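PDB 6HP2: putative polyketide synthase from Brevibacillus brevis, which probably takes part in making the polyketide antibiotic bacillaene, the present chain being its O-methyltransferase domain with S-adenosyl-L-homocysteine bound. Local coordinates for residues I111-L116 with I120-F125; L134-I139 with R147-N152; Q256-L261 with L268-V273. All coordinates share one frame; numbering follows the deposited sequence.

In the fold
Three local contacts follow one another along the chain without nesting or crossing. Contact 1 closes the short loop between helix 108-116 and strand 121-126. The chain runs on through that strand into helix 129-141, and contact 2 closes the next loop, from helix 129-141 to strand 148-152. Strands 121-126 and 148-152 are neighbours in the central sheet, so the two contacts touch directly, with centres 9 Å apart; they fasten successive helices near one edge of the sheet. Contact 3 comes much later and closes the short connection between helices 254-258 and 263-281. It lies apart, its nearest atoms about 14 Å from contact 2 and about 17 Å from contact 1.

Contact 1: I111-L116 with I120-F125; sequences IQIAEL and IKTHGF
In the beta-alpha-beta unit made of strand 98-101, helix 108-116 and strand 121-126, the last turns of the helix meet the start of the second strand through Ile-113 and Ala-114 on one side and Ile-120 and Thr-122 on the other. Ile-113 offers its CG2 branch to both residues opposite, Ile-120 just before the strand and Thr-122 within it: this methyl lies 3.9 Å from Thr-122 CG2 and 4.1 Å from Ile-120 CD1, and the side chains pass at a slant. Ile-113 CG1 lies beside the backbone N (chi1 -68°), which leaves CG2 anti to that N and facing Ile-120 and Thr-122. Thr-122 divides its two branches between neighbouring helix residues. Its methyl serves Ile-113 and also approaches the backbone, with Thr-122 CG2 4.1 Å from Ala-114 N, whereas its hydroxyl rests against the Ala-114 methyl, OG1 to CB 3.8 Å. A chi1 of 60° places that hydroxyl between the backbone N and the carbonyl carbon of Thr-122, where it hydrogen-bonds to Val-110 O, one helical turn before Ala-114. A buried polar atom thus finds its partner inside an otherwise apolar interface. The two backbones are also bridged by Arg-147, whose NH1 hydrogen-bonds to both Ala-114 O and Ile-120 O and so ties the end of the helix to the residue that leads into the strand. The side chains of Ile-120 and Thr-122 also touch Val-99 of the adjacent parallel strand 98-101. Such helix-on-sheet packing is characteristic of the beta-alpha-beta crossover in the Rossmann-like fold of class I methyltransferases.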
loop_
_atom_site.group_PDB
_atom_site.type_symbol
_atom_site.label_atom_id
_atom_site.label_comp_id
_atom_site.label_asym_id
_atom_site.label_seq_id
_atom_site.Cartn_x
_atom_site.Cartn_y
_atom_site.Cartn_z
ATOM N N ILE A 111 6.162 -11.975 -5.349
ATOM C CA ILE A 111 6.905 -12.619 -6.408
ATOM C C ILE A 111 8.162 -11.850 -6.734
ATOM O O ILE A 111 9.234 -12.451 -6.881
ATOM C CB ILE A 111 6.018 -12.768 -7.670
ATOM C CG1 ILE A 111 5.044 -13.909 -7.473
ATOM C CG2 ILE A 111 6.883 -12.949 -8.922
ATOM C CD1 ILE A 111 3.850 -13.803 -8.418
ATOM N N GLN A 112 8.033 -10.539 -6.970
ATOM C CA GLN A 112 9.194 -9.766 -7.417
ATOM C C GLN A 112 10.285 -9.683 -6.340
ATOM O O GLN A 112 11.487 -9.658 -6.676
ATOM C CB GLN A 112 8.790 -8.363 -7.849
ATOM C CG GLN A 112 8.023 -8.310 -9.207
ATOM C CD GLN A 112 7.582 -6.878 -9.563
ATOM O OE1 GLN A 112 7.684 -5.930 -8.746
ATOM N NE2 GLN A 112 7.074 -6.719 -10.745
ATOM N N ILE A 113 9.902 -9.595 -5.047
ATOM C CA ILE A 113 10.929 -9.565 -3.988
ATOM C C ILE A 113 11.703 -10.885 -3.985
ATOM O O ILE A 113 12.937 -10.919 -3.845
ATOM C CB ILE A 113 10.320 -9.275 -2.606
ATOM C CG1 ILE A 113 9.801 -7.860 -2.534
ATOM C CG2 ILE A 113 11.358 -9.548 -1.499
ATOM C CD1 ILE A 113 8.951 -7.606 -1.333
ATOM N N ALA A 114 10.978 -11.997 -4.081
ATOM C CA ALA A 114 11.621 -13.305 -4.087
ATOM C C ALA A 114 12.510 -13.485 -5.310
ATOM O O ALA A 114 13.588 -14.103 -5.232
ATOM C CB ALA A 114 10.567 -14.408 -4.040
ATOM N N GLU A 115 12.080 -12.966 -6.457
ATOM C CA GLU A 115 12.902 -13.100 -7.653
ATOM C C GLU A 115 14.168 -12.266 -7.531
ATOM O O GLU A 115 15.266 -12.724 -7.866
ATOM C CB GLU A 115 12.141 -12.679 -8.901
ATOM C CG GLU A 115 11.237 -13.682 -9.497
ATOM C CD GLU A 115 10.794 -13.266 -10.900
ATOM O OE1 GLU A 115 11.066 -14.006 -11.868
ATOM O OE2 GLU A 115 10.185 -12.188 -11.025
ATOM N N LEU A 116 14.026 -11.016 -7.093
ATOM C CA LEU A 116 15.175 -10.118 -7.035
ATOM C C LEU A 116 16.155 -10.491 -5.918
ATOM O O LEU A 116 17.354 -10.184 -6.024
ATOM C CB LEU A 116 14.689 -8.683 -6.851
ATOM C CG LEU A 116 15.653 -7.527 -7.068
ATOM C CD1 LEU A 116 16.467 -7.675 -8.339
ATOM C CD2 LEU A 116 14.848 -6.227 -7.092
ATOM N N ILE A 120 15.527 -14.562 0.105
ATOM C CA ILE A 120 14.389 -14.217 0.923
ATOM C C ILE A 120 13.244 -15.207 0.685
ATOM O O ILE A 120 13.022 -15.663 -0.423
ATOM C CB ILE A 120 13.941 -12.780 0.614
ATOM C CG1 ILE A 120 15.078 -11.794 0.950
ATOM C CG2 ILE A 120 12.666 -12.454 1.448
ATOM C CD1 ILE A 120 14.655 -10.333 0.866
ATOM N N LYS A 121 12.485 -15.490 1.728
ATOM C CA LYS A 121 11.226 -16.220 1.647
ATOM C C LYS A 121 10.100 -15.237 1.873
ATOM O O LYS A 121 10.148 -14.421 2.808
ATOM C CB LYS A 121 11.166 -17.350 2.680
ATOM C CG LYS A 121 12.229 -18.439 2.421
ATOM C CD LYS A 121 12.133 -19.558 3.438
ATOM C CE LYS A 121 13.196 -20.626 3.169
ATOM N NZ LYS A 121 13.110 -21.747 4.144
ATOM N N THR A 122 9.121 -15.272 0.975
ATOM C CA THR A 122 8.005 -14.342 1.019
ATOM C C THR A 122 6.685 -15.078 1.197
ATOM O O THR A 122 6.459 -16.129 0.576
ATOM C CB THR A 122 7.934 -13.496 -0.264
ATOM O OG1 THR A 122 7.776 -14.328 -1.415
ATOM C CG2 THR A 122 9.133 -12.623 -0.417
ATOM N N HIS A 123 5.834 -14.523 2.058
ATOM C CA HIS A 123 4.482 -15.005 2.282
ATOM C C HIS A 123 3.495 -13.887 1.943
ATOM O O HIS A 123 3.759 -12.724 2.248
ATOM C CB HIS A 123 4.250 -15.388 3.741
ATOM C CG HIS A 123 4.883 -16.669 4.152
ATOM N ND1 HIS A 123 4.972 -17.050 5.479
ATOM C CD2 HIS A 123 5.430 -17.671 3.420
ATOM C CE1 HIS A 123 5.544 -18.240 5.538
ATOM N NE2 HIS A 123 5.827 -18.637 4.307
ATOM N N GLY A 124 2.400 -14.239 1.274
ATOM C CA GLY A 124 1.257 -13.339 1.107
ATOM C C GLY A 124 -0.043 -13.917 1.637
ATOM O O GLY A 124 -0.270 -15.128 1.598
ATOM N N PHE A 125 -0.891 -13.025 2.171
ATOM C CA PHE A 125 -2.265 -13.310 2.527
ATOM C C PHE A 125 -3.117 -12.454 1.584
ATOM O O PHE A 125 -2.846 -11.249 1.417
ATOM C CB PHE A 125 -2.628 -12.931 3.956
ATOM C CG PHE A 125 -2.372 -13.967 5.003
ATOM C CD1 PHE A 125 -1.436 -14.965 4.839
ATOM C CD2 PHE A 125 -3.139 -13.961 6.170
ATOM C CE1 PHE A 125 -1.243 -15.876 5.778
ATOM C CE2 PHE A 125 -2.927 -14.894 7.142
ATOM C CZ PHE A 125 -1.981 -15.863 6.934
#

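Contact 2: L134-I139 with R147-N152; sequences LGNQRI and RAKIFN
Asn-136 of helix 129-141 reaches across to strand 148-152 and grips the backbone of Ile-150 twice. Its OD1 accepts from Ile-150 N at 3.1 Å (154° at the hydrogen), the donor being tilted modestly from the carbonyl plane of the side chain. Its ND2 gives a straighter bond to Ile-150 O at 3.0 Å (168°); this acceptor lies in the amide plane of Asn-136, although ND2 itself stands above the carbonyl plane of Ile-150. The paired bonds fix the rotation of the amide about CB-CG. They also satisfy the N and O that Ile-150 turns away from strand 121-126, whereas its neighbours Lys-149 and Phe-151 bond that strand through their backbones, Lys-149 to Thr-122 and Gly-124, Phe-151 to Gly-124 and Thr-126.

The rest of the contact is apolar. Without a side chain in the way, Gly-135 CA comes within 3.7 Å of Ile-150 CD1, the end of a branch that also meets Ile-139 CD1 at 3.9 Å. Ile-139 CD1 lies 3.8 Å from Ala-148 CB as well, and Ile-111 adjoins it from helix 108-116. Ile-150 further touches Thr-126, which binds S-adenosyl-L-homocysteine. The Asn-136 amide pairs with the outward N and O of the outermost strand in this chain much as a further strand would, within the second beta-alpha-beta unit of the Rossmann-like methyltransferase fold.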
loop_
_atom_site.group_PDB
_atom_site.type_symbol
_atom_site.label_atom_id
_atom_site.label_comp_id
_atom_site.label_asym_id
_atom_site.label_seq_id
_atom_site.Cartn_x
_atom_site.Cartn_y
_atom_site.Cartn_z
ATOM N N LEU A 134 -4.414 -17.075 -8.546
ATOM C CA LEU A 134 -3.617 -16.501 -9.614
ATOM C C LEU A 134 -2.178 -16.286 -9.161
ATOM O O LEU A 134 -1.244 -16.564 -9.919
ATOM C CB LEU A 134 -4.243 -15.169 -10.064
ATOM C CG LEU A 134 -3.428 -14.410 -11.124
ATOM C CD1 LEU A 134 -3.242 -15.244 -12.403
ATOM C CD2 LEU A 134 -4.071 -13.100 -11.437
ATOM N N GLY A 135 -1.991 -15.746 -7.949
ATOM C CA GLY A 135 -0.640 -15.518 -7.442
ATOM C C GLY A 135 0.171 -16.801 -7.299
ATOM O O GLY A 135 1.344 -16.849 -7.671
ATOM N N ASN A 136 -0.457 -17.878 -6.824
ATOM C CA ASN A 136 0.244 -19.147 -6.737
ATOM C C ASN A 136 0.515 -19.738 -8.114
ATOM O O ASN A 136 1.553 -20.379 -8.308
ATOM C CB ASN A 136 -0.546 -20.128 -5.873
ATOM C CG ASN A 136 -0.451 -19.786 -4.421
ATOM O OD1 ASN A 136 0.657 -19.568 -3.905
ATOM N ND2 ASN A 136 -1.594 -19.687 -3.748
ATOM N N GLN A 137 -0.389 -19.549 -9.089
ATOM C CA GLN A 137 -0.090 -20.002 -10.448
ATOM C C GLN A 137 1.124 -19.267 -11.005
ATOM O O GLN A 137 1.995 -19.878 -11.620
ATOM C CB GLN A 137 -1.294 -19.798 -11.381
ATOM C CG GLN A 137 -2.461 -20.687 -11.105
ATOM C CD GLN A 137 -3.666 -20.343 -11.972
ATOM O OE1 GLN A 137 -3.548 -19.609 -12.951
ATOM N NE2 GLN A 137 -4.838 -20.857 -11.594
ATOM N N ARG A 138 1.224 -17.958 -10.761
ATOM C CA ARG A 138 2.375 -17.217 -11.247
ATOM C C ARG A 138 3.625 -17.584 -10.465
ATOM O O ARG A 138 4.712 -17.603 -11.024
ATOM C CB ARG A 138 2.116 -15.696 -11.149
ATOM C CG ARG A 138 1.007 -15.229 -12.094
ATOM C CD ARG A 138 0.762 -13.740 -11.992
ATOM N NE ARG A 138 -0.323 -13.294 -12.866
ATOM C CZ ARG A 138 -0.790 -12.054 -12.897
ATOM N NH1 ARG A 138 -0.268 -11.137 -12.103
ATOM N NH2 ARG A 138 -1.781 -11.734 -13.716
ATOM N N ILE A 139 3.497 -17.857 -9.180
ATOM C CA ILE A 139 4.636 -18.371 -8.438
ATOM C C ILE A 139 5.129 -19.656 -9.083
ATOM O O ILE A 139 6.337 -19.880 -9.243
ATOM C CB ILE A 139 4.265 -18.590 -6.966
ATOM C CG1 ILE A 139 4.164 -17.223 -6.242
ATOM C CG2 ILE A 139 5.277 -19.503 -6.301
ATOM C CD1 ILE A 139 3.657 -17.319 -4.842
ATOM N N ARG A 147 10.189 -20.695 -2.190
ATOM C CA ARG A 147 10.452 -19.483 -1.406
ATOM C C ARG A 147 9.309 -18.481 -1.358
ATOM O O ARG A 147 9.381 -17.516 -0.595
ATOM C CB ARG A 147 11.683 -18.770 -1.946
ATOM C CG ARG A 147 12.952 -19.546 -1.688
ATOM C CD ARG A 147 14.150 -18.754 -2.121
ATOM N NE ARG A 147 14.171 -18.474 -3.555
ATOM C CZ ARG A 147 13.911 -17.298 -4.110
ATOM N NH1 ARG A 147 13.608 -16.220 -3.339
ATOM N NH2 ARG A 147 14.033 -17.166 -5.435
ATOM N N ALA A 148 8.267 -18.675 -2.125
ATOM C CA ALA A 148 7.137 -17.734 -2.135
ATOM C C ALA A 148 5.867 -18.546 -2.073
ATOM O O ALA A 148 5.781 -19.584 -2.742
ATOM C CB ALA A 148 7.136 -16.886 -3.372
ATOM N N LYS A 149 4.920 -18.107 -1.231
ATOM C CA LYS A 149 3.677 -18.834 -1.088
ATOM C C LYS A 149 2.585 -17.836 -0.713
ATOM O O LYS A 149 2.794 -16.956 0.137
ATOM C CB LYS A 149 3.762 -19.929 -0.039
ATOM C CG LYS A 149 2.536 -20.851 -0.027
ATOM C CD LYS A 149 2.677 -21.958 1.008
ATOM C CE LYS A 149 1.542 -22.973 0.899
ATOM N NZ LYS A 149 1.729 -24.136 1.813
ATOM N N ILE A 150 1.408 -17.995 -1.324
ATOM C CA ILE A 150 0.280 -17.109 -1.028
ATOM C C ILE A 150 -0.860 -17.916 -0.432
ATOM O O ILE A 150 -1.168 -19.016 -0.907
ATOM C CB ILE A 150 -0.183 -16.361 -2.289
ATOM C CG1 ILE A 150 0.918 -15.373 -2.678
ATOM C CG2 ILE A 150 -1.511 -15.660 -2.030
ATOM C CD1 ILE A 150 0.793 -14.838 -4.097
ATOM N N PHE A 151 -1.478 -17.375 0.606
ATOM C CA PHE A 151 -2.549 -18.060 1.340
ATOM C C PHE A 151 -3.858 -17.266 1.189
ATOM O O PHE A 151 -3.849 -16.052 1.244
ATOM C CB PHE A 151 -2.241 -18.179 2.849
ATOM C CG PHE A 151 -0.918 -18.797 3.159
ATOM C CD1 PHE A 151 0.203 -18.008 3.274
ATOM C CD2 PHE A 151 -0.813 -20.143 3.393
ATOM C CE1 PHE A 151 1.442 -18.562 3.569
ATOM C CE2 PHE A 151 0.428 -20.728 3.695
ATOM C CZ PHE A 151 1.559 -19.915 3.804
ATOM N N ASN A 152 -4.975 -17.956 0.967
ATOM C CA ASN A 152 -6.311 -17.349 0.900
ATOM C C ASN A 152 -6.811 -17.252 2.339
ATOM O O ASN A 152 -7.444 -18.166 2.851
ATOM C CB ASN A 152 -7.249 -18.207 0.047
ATOM C CG ASN A 152 -8.625 -17.562 -0.062
ATOM O OD1 ASN A 152 -8.794 -16.309 0.121
ATOM N ND2 ASN A 152 -9.575 -18.335 -0.259
#

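Contact 3: Q256-L261 with L268-V273; sequences QYIKHL and LYINTV
Gln-256 O, two residues before Ile-258, whose side chain packs on Tyr-269, is approached by two donors of its own segment. The stronger is the imidazole of His-260: ND1 donates to Gln-256 O at 3.0 Å and 162°, with the acceptor at the ring edge and in the ring plane, while ND1 stands above the carbonyl plane. Lys-259 N adds a weak bond to Gln-256 O at 3.2 Å. The chain then folds through a type I beta turn from Ile-258 to Leu-261, in which Leu-261 N bonds to Ile-258 O at 3.1 Å.

Across the contact Ile-258 is the common partner of three residues on helix 263-281, and its two branches share the work. CG2 meets Tyr-269 CD2 at 4.3 Å, approaching the ring obliquely. The longer branch, extended beyond CG1 (chi2 167°), brings CD1 up against two side chains of the helix, 4.3 Å from Ile-270 CD1 and 4.5 Å from Val-273 CG2. Thr-272 covers one face of the Tyr-269 ring, its CB 3.8 Å above the plane and over the centre. Val-254 extends the apolar patch by touching both Tyr-269 and Val-273, and Tyr-269 also leans on Met-59 and Ser-60 of helix 59-64, the helix whose Arg-61 forms a cation-pi pair with Tyr-257.

The chemistry is therefore divided: polar bonds shape the segment 256-261 from within, while its hold on helix 263-281 rests on apolar contacts made by the one buried side chain of Ile-258.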
loop_
_atom_site.group_PDB
_atom_site.type_symbol
_atom_site.label_atom_id
_atom_site.label_comp_id
_atom_site.label_asym_id
_atom_site.label_seq_id
_atom_site.Cartn_x
_atom_site.Cartn_y
_atom_site.Cartn_z
ATOM N N GLN A 256 -19.543 11.148 -15.820
ATOM C CA GLN A 256 -20.224 10.891 -17.083
ATOM C C GLN A 256 -19.679 9.641 -17.756
ATOM O O GLN A 256 -20.443 8.787 -18.236
ATOM C CB GLN A 256 -20.071 12.097 -18.013
ATOM C CG GLN A 256 -21.014 13.246 -17.715
ATOM C CD GLN A 256 -22.437 12.949 -18.156
ATOM O OE1 GLN A 256 -22.697 12.701 -19.336
ATOM N NE2 GLN A 256 -23.365 12.966 -17.208
ATOM N N TYR A 257 -18.352 9.519 -17.809
ATOM C CA TYR A 257 -17.730 8.427 -18.543
ATOM C C TYR A 257 -18.215 7.078 -18.030
ATOM O O TYR A 257 -18.659 6.235 -18.811
ATOM C CB TYR A 257 -16.200 8.518 -18.447
ATOM C CG TYR A 257 -15.487 7.315 -19.054
ATOM C CD1 TYR A 257 -15.529 7.083 -20.402
ATOM C CD2 TYR A 257 -14.744 6.436 -18.255
ATOM C CE1 TYR A 257 -14.896 5.985 -20.969
ATOM C CE2 TYR A 257 -14.091 5.357 -18.799
ATOM C CZ TYR A 257 -14.189 5.122 -20.177
ATOM O OH TYR A 257 -13.559 4.040 -20.763
ATOM N N ILE A 258 -18.162 6.861 -16.713
ATOM C CA ILE A 258 -18.456 5.536 -16.197
ATOM C C ILE A 258 -19.940 5.202 -16.301
ATOM O O ILE A 258 -20.299 4.023 -16.255
ATOM C CB ILE A 258 -17.961 5.371 -14.746
ATOM C CG1 ILE A 258 -18.690 6.313 -13.817
ATOM C CG2 ILE A 258 -16.413 5.595 -14.660
ATOM C CD1 ILE A 258 -18.466 5.979 -12.353
ATOM N N LYS A 259 -20.813 6.199 -16.464
ATOM C CA LYS A 259 -22.229 5.908 -16.699
ATOM C C LYS A 259 -22.493 5.327 -18.084
ATOM O O LYS A 259 -23.636 4.903 -18.373
ATOM C CB LYS A 259 -23.074 7.172 -16.534
ATOM C CG LYS A 259 -23.173 7.679 -15.113
ATOM C CD LYS A 259 -24.560 8.309 -14.900
ATOM C CE LYS A 259 -24.478 9.566 -14.054
ATOM N NZ LYS A 259 -23.818 10.672 -14.801
ATOM N N HIS A 260 -21.499 5.378 -18.973
ATOM C CA HIS A 260 -21.579 4.736 -20.279
ATOM C C HIS A 260 -20.822 3.416 -20.323
ATOM O O HIS A 260 -20.491 2.936 -21.408
ATOM C CB HIS A 260 -21.047 5.677 -21.349
ATOM C CG HIS A 260 -21.908 6.876 -21.572
ATOM N ND1 HIS A 260 -21.837 8.003 -20.779
ATOM C CD2 HIS A 260 -22.872 7.122 -22.495
ATOM C CE1 HIS A 260 -22.713 8.896 -21.215
ATOM N NE2 HIS A 260 -23.351 8.387 -22.254
ATOM N N LEU A 261 -20.531 2.836 -19.161
ATOM C CA LEU A 261 -19.872 1.547 -19.015
ATOM C C LEU A 261 -20.834 0.569 -18.356
ATOM O O LEU A 261 -21.754 0.984 -17.632
ATOM C CB LEU A 261 -18.601 1.643 -18.153
ATOM C CG LEU A 261 -17.565 2.637 -18.634
ATOM C CD1 LEU A 261 -16.362 2.641 -17.686
ATOM C CD2 LEU A 261 -17.158 2.310 -20.064
ATOM N N LEU A 268 -17.039 -1.325 -9.777
ATOM C CA LEU A 268 -15.727 -1.513 -9.178
ATOM C C LEU A 268 -14.907 -0.224 -9.131
ATOM O O LEU A 268 -14.060 -0.069 -8.239
ATOM C CB LEU A 268 -14.947 -2.587 -9.936
ATOM C CG LEU A 268 -14.598 -2.383 -11.410
ATOM C CD1 LEU A 268 -13.461 -1.436 -11.577
ATOM C CD2 LEU A 268 -14.274 -3.741 -12.104
ATOM N N TYR A 269 -15.140 0.709 -10.058
ATOM C CA TYR A 269 -14.374 1.950 -10.096
ATOM C C TYR A 269 -14.974 3.056 -9.234
ATOM O O TYR A 269 -14.310 4.090 -8.997
ATOM C CB TYR A 269 -14.241 2.463 -11.541
ATOM C CG TYR A 269 -13.071 3.401 -11.728
ATOM C CD1 TYR A 269 -11.787 2.921 -11.814
ATOM C CD2 TYR A 269 -13.257 4.750 -11.796
ATOM C CE1 TYR A 269 -10.700 3.785 -11.933
ATOM C CE2 TYR A 269 -12.204 5.612 -11.914
ATOM C CZ TYR A 269 -10.909 5.103 -12.022
ATOM O OH TYR A 269 -9.831 5.937 -12.158
ATOM N N ILE A 270 -16.178 2.851 -8.712
ATOM C CA ILE A 270 -16.849 3.927 -8.002
ATOM C C ILE A 270 -16.086 4.266 -6.731
ATOM O O ILE A 270 -16.113 5.416 -6.280
ATOM C CB ILE A 270 -18.312 3.552 -7.700
ATOM C CG1 ILE A 270 -19.079 4.761 -7.155
ATOM C CG2 ILE A 270 -18.371 2.419 -6.674
ATOM C CD1 ILE A 270 -19.146 5.935 -8.106
ATOM N N ASN A 271 -15.416 3.274 -6.120
ATOM C CA ASN A 271 -14.633 3.523 -4.920
ATOM C C ASN A 271 -13.466 4.453 -5.226
ATOM O O ASN A 271 -13.059 5.268 -4.375
ATOM C CB ASN A 271 -14.117 2.207 -4.345
ATOM C CG ASN A 271 -15.224 1.327 -3.837
ATOM O OD1 ASN A 271 -16.402 1.631 -4.016
ATOM N ND2 ASN A 271 -14.857 0.219 -3.199
ATOM N N THR A 272 -12.840 4.268 -6.406
ATOM C CA THR A 272 -11.750 5.155 -6.809
ATOM C C THR A 272 -12.266 6.566 -6.997
ATOM O O THR A 272 -11.646 7.531 -6.558
ATOM C CB THR A 272 -11.108 4.645 -8.100
ATOM O OG1 THR A 272 -10.573 3.352 -7.862
ATOM C CG2 THR A 272 -10.027 5.596 -8.559
ATOM N N VAL A 273 -13.444 6.709 -7.599
ATOM C CA VAL A 273 -14.043 8.039 -7.719
ATOM C C VAL A 273 -14.264 8.654 -6.333
ATOM O O VAL A 273 -13.938 9.822 -6.084
ATOM C CB VAL A 273 -15.357 7.969 -8.524
ATOM C CG1 VAL A 273 -16.067 9.322 -8.486
ATOM C CG2 VAL A 273 -15.070 7.541 -9.938
#